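Long-range contacts in colicin-M immunity protein (Escherichia coli, PDB 4AEQ), which protects cells carrying the colicin M plasmid against colicin M, and in this structure is a dimer of its YebF/Cmi-family portion: residues Gln40-Glu45 and Phe71-Pro76; Ile49-Ile54 and Leu67-Lys72. All coordinates share one frame; numbering follows the deposited sequence. Where two conformers were deposited one is given.

Contact 1 (Gln40-Glu45 and Phe71-Pro76); sequences QLLGTE and FKAEGP
Leu42 O stands over one face of the planar Gly75-Pro76 peptide, while Thr44 CG2 lies alongside that group, next to Gly75 CA and Pro76 CD. The contact shows how the end of a long helix can be seated against a β-hairpin: helix 17-42 ends here on a glycine of positive phi, Gly43 (86°), and meets strand 66-74 where that strand runs into the turn of an antiparallel sheet. Because Gly75 has no side chain, Leu42 O can come close, and Gly75 CA makes a CA-H...O contact with it, 3.1 Å long with 139° at the hydrogen. The nitrogen of Pro76, 3.2 Å from Leu42 O, has no hydrogen to offer, so the oxygen meets this part of the turn through C-H groups; further along, the backbones of Leu42 and Asp77 are hydrogen-bonded.

The Leu42 side chain, with CG beside the backbone N (chi1 -66°), turns its forked end to the strand. One branch, CD1, rests 3.8 Å from Ala73 CB, and the other, CD2, reaches 3.4 Å from Ala73 O. Both buried side chains also pack on Pro47 and on Tyr28 of the second subunit, which places the helix end at the dimer interface. Thr44 crosses Pro76 at about a right angle. Its OG1 is anti to the backbone N and bonds to Ile46 N, which leaves the methyl group in the crowded position between N and carbonyl carbon, where CG2 sits 3.8 Å from Gly75 CA and 3.9 Å from Pro76 CD.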
loop_
_atom_site.group_PDB
_atom_site.type_symbol
_atom_site.label_atom_id
_atom_site.label_comp_id
_atom_site.label_asym_id
_atom_site.label_seq_id
_atom_site.Cartn_x
_atom_site.Cartn_y
_atom_site.Cartn_z
ATOM N N GLN A 40 14.542 -8.038 5.648
ATOM C CA GLN A 40 15.887 -8.611 5.693
ATOM C C GLN A 40 16.897 -7.640 6.316
ATOM O O GLN A 40 17.880 -8.061 6.920
ATOM C CB GLN A 40 16.338 -9.026 4.293
ATOM C CG GLN A 40 16.413 -7.860 3.326
ATOM C CD GLN A 40 16.901 -8.264 1.954
ATOM O OE1 GLN A 40 16.845 -9.437 1.585
ATOM N NE2 GLN A 40 17.383 -7.294 1.187
ATOM N N LEU A 41 16.642 -6.342 6.177
ATOM C CA LEU A 41 17.541 -5.311 6.698
ATOM C C LEU A 41 17.406 -5.107 8.203
ATOM O O LEU A 41 18.397 -4.945 8.922
ATOM C CB LEU A 41 17.255 -3.980 6.014
ATOM C CG LEU A 41 17.623 -3.802 4.543
ATOM C CD1 LEU A 41 18.126 -5.096 3.887
ATOM C CD2 LEU A 41 16.431 -3.212 3.796
ATOM N N LEU A 42 16.165 -5.090 8.675
ATOM C CA LEU A 42 15.920 -4.896 10.096
ATOM C C LEU A 42 16.209 -6.185 10.849
ATOM O O LEU A 42 16.567 -6.161 12.023
ATOM C CB LEU A 42 14.478 -4.443 10.339
ATOM C CG LEU A 42 14.104 -3.068 9.784
ATOM C CD1 LEU A 42 12.635 -2.773 10.033
ATOM C CD2 LEU A 42 14.978 -1.981 10.395
ATOM N N GLY A 43 16.060 -7.309 10.155
ATOM C CA GLY A 43 16.301 -8.610 10.746
ATOM C C GLY A 43 15.081 -9.154 11.461
ATOM O O GLY A 43 15.172 -10.144 12.183
ATOM N N THR A 44 13.941 -8.497 11.277
ATOM C CA THR A 44 12.699 -8.955 11.880
ATOM C C THR A 44 11.484 -8.482 11.089
ATOM O O THR A 44 11.539 -7.457 10.406
ATOM C CB THR A 44 12.575 -8.453 13.328
ATOM O OG1 THR A 44 11.352 -8.929 13.904
ATOM C CG2 THR A 44 12.594 -6.931 13.362
ATOM N N GLU A 45 10.391 -9.235 11.187
ATOM C CA GLU A 45 9.105 -8.818 10.635
ATOM C C GLU A 45 8.398 -7.856 11.580
ATOM O O GLU A 45 7.480 -7.138 11.182
ATOM C CB GLU A 45 8.202 -10.030 10.392
ATOM C CG GLU A 45 8.302 -10.628 9.002
ATOM C CD GLU A 45 7.280 -11.725 8.774
ATOM O OE1 GLU A 45 6.570 -12.085 9.739
ATOM O OE2 GLU A 45 7.183 -12.224 7.634
ATOM N N PHE A 71 8.403 7.953 11.478
ATOM C CA PHE A 71 8.750 7.000 12.524
ATOM C C PHE A 71 10.027 6.257 12.167
ATOM O O PHE A 71 10.453 6.270 11.019
ATOM C CB PHE A 71 7.598 6.021 12.801
ATOM C CG PHE A 71 7.237 5.148 11.628
ATOM C CD1 PHE A 71 6.341 5.588 10.666
ATOM C CD2 PHE A 71 7.770 3.876 11.504
ATOM C CE1 PHE A 71 5.996 4.785 9.595
ATOM C CE2 PHE A 71 7.432 3.068 10.433
ATOM C CZ PHE A 71 6.546 3.521 9.478
ATOM N N LYS A 72 10.634 5.632 13.164
ATOM C CA LYS A 72 11.799 4.789 12.958
ATOM C C LYS A 72 11.443 3.362 13.345
ATOM O O LYS A 72 10.772 3.139 14.345
ATOM C CB LYS A 72 12.967 5.283 13.808
ATOM C CG LYS A 72 13.564 6.593 13.334
ATOM C CD LYS A 72 14.496 7.193 14.374
ATOM C CE LYS A 72 13.718 7.725 15.567
ATOM N NZ LYS A 72 14.599 8.387 16.569
ATOM N N ALA A 73 11.879 2.400 12.541
ATOM C CA ALA A 73 11.678 0.992 12.856
ATOM C C ALA A 73 13.033 0.372 13.182
ATOM O O ALA A 73 14.000 0.588 12.456
ATOM C CB ALA A 73 11.022 0.274 11.686
ATOM N N GLU A 74 13.096 -0.388 14.272
ATOM C CA GLU A 74 14.356 -0.933 14.771
ATOM C C GLU A 74 14.292 -2.446 14.912
ATOM O O GLU A 74 13.439 -2.975 15.623
ATOM C CB GLU A 74 14.705 -0.309 16.124
ATOM C CG GLU A 74 14.652 1.206 16.130
ATOM C CD GLU A 74 13.645 1.758 17.122
ATOM O OE1 GLU A 74 13.946 1.767 18.337
ATOM O OE2 GLU A 74 12.554 2.186 16.685
ATOM N N GLY A 75 15.166 -3.134 14.182
ATOM C CA GLY A 75 15.363 -4.562 14.336
ATOM C C GLY A 75 16.695 -4.867 14.993
ATOM O O GLY A 75 17.467 -3.959 15.303
ATOM N N PRO A 76 16.983 -6.154 15.211
ATOM C CA PRO A 76 18.304 -6.513 15.732
ATOM C C PRO A 76 19.412 -6.289 14.704
ATOM O O PRO A 76 20.564 -6.089 15.089
ATOM C CB PRO A 76 18.160 -8.003 16.054
ATOM C CG PRO A 76 17.062 -8.483 15.166
ATOM C CD PRO A 76 16.116 -7.325 15.008
#

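Contact 2 (Ile49-Ile54 and Leu67-Lys72); sequences ITWEKI and LLVPFK
Lys72 projects from inner strand 66-74, which pairs antiparallel with 48-51, the outermost strand of the sheet within this chain. Its CB lies 3.3 Å from Thr50 OG1, a hydroxyl whose main partner is Glu74 OE2. CG, beside the backbone N, and CD both pass Glu52 OE2, an oxygen whose position is less certain; the two side chains cross at about a right angle. A bend at chi3 (-71°) brings CE near Thr50 OG1, and NZ ends 4.1 Å from Glu52 OE2, beyond a salt bridge.

Thr50 and Lys72 form a hydrogen-bonded pair: Thr50 N gives to Lys72 O at 2.9 Å and 172°, and Lys72 N returns a nearly equal bond to Thr50 O. Trp51 and Phe71, the next, non-hydrogen-bonded pair, run side by side on the other face, ring planes 59° apart. Ile49 CG2 lies above one face of the indole, toward its rim, Val69 CG1 meets Trp51 CZ3, and Tyr28 of the second subunit meets the Phe71 ring edge-to-face.

Beyond Trp51 strand 48-51 ends, and its chain runs on as a loop beside strand 66-74. Glu52 CB packs 3.6 Å from Pro70 CG; Ile54 lies alongside Val69, CD1 to CG2 4.0 Å, its own CG2 touching Leu68 O. Glu52 N donates weakly to Pro70 O at 3.4 Å, but Pro70 N carries no hydrogen for a return bond, and a water donating to Glu52 O and Pro70 O spans the place instead. Lys72 methylenes thus line Thr50 OG1 and Glu52, while any attraction of NZ to Glu52 is probably loose.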
loop_
_atom_site.group_PDB
_atom_site.type_symbol
_atom_site.label_atom_id
_atom_site.label_comp_id
_atom_site.label_asym_id
_atom_site.label_seq_id
_atom_site.Cartn_x
_atom_site.Cartn_y
_atom_site.Cartn_z
ATOM N N ILE A 49 8.820 0.211 17.035
ATOM C CA ILE A 49 8.528 1.482 16.383
ATOM C C ILE A 49 8.741 2.652 17.337
ATOM O O ILE A 49 8.203 2.672 18.445
ATOM C CB ILE A 49 7.085 1.539 15.839
ATOM C CG1 ILE A 49 6.784 0.344 14.930
ATOM C CG2 ILE A 49 6.855 2.843 15.090
ATOM C CD1 ILE A 49 7.678 0.269 13.709
ATOM N N THR A 50 9.543 3.619 16.903
ATOM C CA THR A 50 9.702 4.852 17.659
ATOM C C THR A 50 9.132 6.012 16.856
ATOM O O THR A 50 9.236 6.053 15.634
ATOM C CB THR A 50 11.168 5.122 18.045
ATOM O OG1 THR A 50 12.006 4.951 16.899
ATOM C CG2 THR A 50 11.615 4.160 19.136
ATOM N N TRP A 51 8.507 6.947 17.553
ATOM C CA TRP A 51 7.796 8.027 16.889
ATOM C C TRP A 51 8.563 9.337 16.872
ATOM O O TRP A 51 9.340 9.632 17.779
ATOM C CB TRP A 51 6.417 8.222 17.521
ATOM C CG TRP A 51 5.594 6.981 17.496
ATOM C CD1 TRP A 51 5.309 6.164 18.551
ATOM C CD2 TRP A 51 4.963 6.394 16.350
ATOM N NE1 TRP A 51 4.529 5.112 18.136
ATOM C CE2 TRP A 51 4.305 5.228 16.794
ATOM C CE3 TRP A 51 4.892 6.742 14.999
ATOM C CZ2 TRP A 51 3.579 4.413 15.927
ATOM C CZ3 TRP A 51 4.169 5.930 14.145
ATOM C CH2 TRP A 51 3.524 4.779 14.611
ATOM N N GLU A 52 8.359 10.100 15.805
ATOM C CA GLU A 52 8.907 11.439 15.690
ATOM C C GLU A 52 7.732 12.409 15.628
ATOM O O GLU A 52 6.616 12.013 15.291
ATOM C CB GLU A 52 9.785 11.539 14.447
ATOM C CG GLU A 52 10.881 10.483 14.430
ATOM C CD GLU A 52 11.757 10.541 13.198
ATOM O OE1 GLU A 52 11.457 11.329 12.275
ATOM O OE2 GLU A 52 12.752 9.787 13.159
ATOM N N LYS A 53 7.962 13.665 15.995
ATOM C CA LYS A 53 6.866 14.625 16.071
ATOM C C LYS A 53 6.126 14.769 14.746
ATOM O O LYS A 53 6.738 14.851 13.683
ATOM C CB LYS A 53 7.354 15.993 16.552
ATOM C CG LYS A 53 6.252 17.044 16.572
ATOM C CD LYS A 53 6.767 18.397 17.029
ATOM C CE LYS A 53 8.092 18.732 16.368
ATOM N NZ LYS A 53 8.271 20.200 16.228
ATOM N N ILE A 54 4.802 14.790 14.825
ATOM C CA ILE A 54 3.965 15.007 13.657
ATOM C C ILE A 54 3.749 16.500 13.430
ATOM O O ILE A 54 3.295 17.211 14.329
ATOM C CB ILE A 54 2.596 14.324 13.825
ATOM C CG1 ILE A 54 2.762 12.802 13.895
ATOM C CG2 ILE A 54 1.658 14.716 12.689
ATOM C CD1 ILE A 54 1.475 12.055 14.184
ATOM N N LEU A 67 -2.069 13.146 6.664
ATOM C CA LEU A 67 -1.235 13.355 7.836
ATOM C C LEU A 67 0.099 12.670 7.616
ATOM O O LEU A 67 0.145 11.491 7.275
ATOM C CB LEU A 67 -1.895 12.781 9.089
ATOM C CG LEU A 67 -3.142 13.490 9.617
ATOM C CD1 LEU A 67 -3.595 12.837 10.920
ATOM C CD2 LEU A 67 -2.860 14.970 9.819
ATOM N N LEU A 68 1.184 13.400 7.815
ATOM C CA LEU A 68 2.511 12.821 7.655
ATOM C C LEU A 68 3.022 12.355 9.015
ATOM O O LEU A 68 3.272 13.164 9.902
ATOM C CB LEU A 68 3.464 13.849 7.040
ATOM C CG LEU A 68 4.881 13.382 6.703
ATOM C CD1 LEU A 68 4.841 12.239 5.705
ATOM C CD2 LEU A 68 5.703 14.541 6.158
ATOM N N VAL A 69 3.169 11.044 9.167
ATOM C CA VAL A 69 3.615 10.447 10.407
ATOM C C VAL A 69 4.994 9.841 10.201
ATOM O O VAL A 69 5.129 8.762 9.621
ATOM C CB VAL A 69 2.657 9.311 10.803
ATOM C CG1 VAL A 69 3.054 8.697 12.137
ATOM C CG2 VAL A 69 1.216 9.820 10.832
ATOM N N PRO A 70 6.027 10.527 10.704
ATOM C CA PRO A 70 7.394 10.009 10.663
ATOM C C PRO A 70 7.613 8.981 11.756
ATOM O O PRO A 70 7.083 9.140 12.856
ATOM C CB PRO A 70 8.242 11.253 10.921
ATOM C CG PRO A 70 7.376 12.115 11.767
ATOM C CD PRO A 70 5.962 11.872 11.301
ATOM N N PHE A 71 8.403 7.953 11.478
ATOM C CA PHE A 71 8.750 7.000 12.524
ATOM C C PHE A 71 10.027 6.257 12.167
ATOM O O PHE A 71 10.453 6.270 11.019
ATOM C CB PHE A 71 7.598 6.021 12.801
ATOM C CG PHE A 71 7.237 5.148 11.628
ATOM C CD1 PHE A 71 6.341 5.588 10.666
ATOM C CD2 PHE A 71 7.770 3.876 11.504
ATOM C CE1 PHE A 71 5.996 4.785 9.595
ATOM C CE2 PHE A 71 7.432 3.068 10.433
ATOM C CZ PHE A 71 6.546 3.521 9.478
ATOM N N LYS A 72 10.634 5.632 13.164
ATOM C CA LYS A 72 11.799 4.789 12.958
ATOM C C LYS A 72 11.443 3.362 13.345
ATOM O O LYS A 72 10.772 3.139 14.345
ATOM C CB LYS A 72 12.967 5.283 13.808
ATOM C CG LYS A 72 13.564 6.593 13.334
ATOM C CD LYS A 72 14.496 7.193 14.374
ATOM C CE LYS A 72 13.718 7.725 15.567
ATOM N NZ LYS A 72 14.599 8.387 16.569
HETATM O O HOH W 1 5.069 10.108 14.410
#

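From the N terminus, the chain first runs through helix 17-42, whose end enters contact 1; some thirty residues later the far end of strand 66-74 closes that loop. Within it, contact 2 closes a shorter loop, joining strand 48-51 and the residues after it to the same strand further back. The two loops are therefore concentric and do not cross; the ranges overlap at Phe71 and Lys72, which touch across contact 2 alone. Ala73 CB, 3.9 Å from Ile49 CD1, makes the two contacts continuous. Together they tie the helix end and the outermost strand 48-51 to one central strand, on the side of the fold that meets the second subunit.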